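Side-chain contact in maleylacetate reductase (Agrobacterium tumefaciens, PDB 3HL0), which catalyses the NAD-dependent reduction of maleylacetate to 3-oxoadipate, very probably in gamma-resorcylate catabolism, as a member of the iron-containing alcohol dehydrogenase family: residues A283-G286 and G292-D295. Numbering follows the deposited sequence.
Sequences ALVG and GLFD
A tight corner between two consecutive helices in the all-helical C-terminal part of this iron-containing alcohol dehydrogenase fold brings Val285, in the last turn of helix 279-285, against Gly292 and Leu293 of helix 289-300. The first helix closes in a Schellman motif. Gly286 takes a positive phi of 69°, a value that favours glycine, and its N makes a weak 3.3 Å hydrogen bond back to Ala283 O. The chain then turns and starts the second helix within a few residues.

Val285 carries the contact with both methyls. CG2 lies over the backbone of Gly292, 3.6 Å from its CA, and approaches Leu293 N at 4.0 Å. Gly292 has no side chain, and CG2 packs directly on its backbone. With chi1 at -62°, CG1 is anti to the carbonyl carbon of Val285 and CG2 lies between that carbon and the backbone N; this turns CG2 onto Gly292 and CG1 toward Leu293. CG1 meets the end of one branch of Leu293, 4.2 Å from its CD2. The CB of Leu293 points away from Val285, but the side chain extends back far enough for this methyl-to-methyl touch. Leu293 also packs on Leu263 and Ile267 of helix 255-271, while Val285 rests on Ile202 of helix 188-210. The corner is thereby set against two longer helices, away from the NAD and metal sites.

No direct hydrogen bond joins the two segments. A water molecule links them instead, as donor to two backbone carbonyls. Beside the apolar contact, it gives one hydrogen to Val285 O at 2.9 Å and the other to Gly292 O at 2.7 Å.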
loop_
_atom_site.group_PDB
_atom_site.type_symbol
_atom_site.label_atom_id
_atom_site.label_comp_id
_atom_site.label_asym_id
_atom_site.label_seq_id
_atom_site.Cartn_x
_atom_site.Cartn_y
_atom_site.Cartn_z
ATOM N N ALA A 283 -2.469 6.972 32.439
ATOM C CA ALA A 283 -3.121 5.948 33.271
ATOM C C ALA A 283 -3.478 4.738 32.450
ATOM O O ALA A 283 -3.290 3.597 32.882
ATOM C CB ALA A 283 -4.363 6.537 33.981
ATOM N N LEU A 284 -3.945 4.963 31.216
ATOM C CA LEU A 284 -4.348 3.840 30.378
ATOM C C LEU A 284 -3.186 3.018 29.839
ATOM O O LEU A 284 -3.349 1.832 29.538
ATOM C CB LEU A 284 -5.207 4.335 29.200
ATOM C CG LEU A 284 -6.586 4.877 29.520
ATOM C CD1 LEU A 284 -7.184 5.531 28.296
ATOM C CD2 LEU A 284 -7.458 3.705 30.027
ATOM N N VAL A 285 -2.025 3.648 29.649
ATOM C CA VAL A 285 -0.847 2.915 29.205
ATOM C C VAL A 285 0.019 2.427 30.358
ATOM O O VAL A 285 1.015 1.753 30.125
ATOM C CB VAL A 285 -0.006 3.642 28.062
ATOM C CG1 VAL A 285 -0.863 3.808 26.826
ATOM C CG2 VAL A 285 0.522 4.971 28.500
ATOM N N GLY A 286 -0.378 2.775 31.577
ATOM C CA GLY A 286 0.299 2.264 32.791
ATOM C C GLY A 286 1.693 2.815 32.964
ATOM O O GLY A 286 2.616 2.101 33.419
ATOM N N GLY A 292 4.868 4.950 27.489
ATOM C CA GLY A 292 3.856 3.916 27.541
ATOM C C GLY A 292 3.241 3.612 26.198
ATOM O O GLY A 292 2.944 2.462 25.892
ATOM N N LEU A 293 3.048 4.636 25.369
ATOM C CA LEU A 293 2.610 4.392 23.986
ATOM C C LEU A 293 3.619 3.577 23.211
ATOM O O LEU A 293 3.251 2.731 22.419
ATOM C CB LEU A 293 2.296 5.725 23.240
ATOM C CG LEU A 293 0.958 6.351 23.591
ATOM C CD1 LEU A 293 0.957 7.794 23.062
ATOM C CD2 LEU A 293 -0.247 5.486 23.003
ATOM N N PHE A 294 4.906 3.909 23.374
ATOM C CA PHE A 294 5.959 3.125 22.726
ATOM C C PHE A 294 5.900 1.648 23.131
ATOM O O PHE A 294 5.964 0.752 22.279
ATOM C CB PHE A 294 7.328 3.754 23.105
ATOM C CG PHE A 294 8.516 3.057 22.501
ATOM C CD1 PHE A 294 9.092 3.563 21.337
ATOM C CD2 PHE A 294 9.085 1.945 23.124
ATOM C CE1 PHE A 294 10.215 2.978 20.788
ATOM C CE2 PHE A 294 10.216 1.329 22.562
ATOM C CZ PHE A 294 10.771 1.868 21.395
ATOM N N ASP A 295 5.730 1.397 24.433
ATOM C CA ASP A 295 5.633 0.012 24.906
ATOM C C ASP A 295 4.384 -0.666 24.347
ATOM O O ASP A 295 4.424 -1.843 23.956
ATOM C CB ASP A 295 5.612 -0.046 26.437
ATOM C CG ASP A 295 6.915 0.441 27.075
ATOM O OD1 ASP A 295 7.939 0.532 26.372
ATOM O OD2 ASP A 295 6.906 0.718 28.301
HETATM O O HOH W 1 2.263 0.584 27.732
#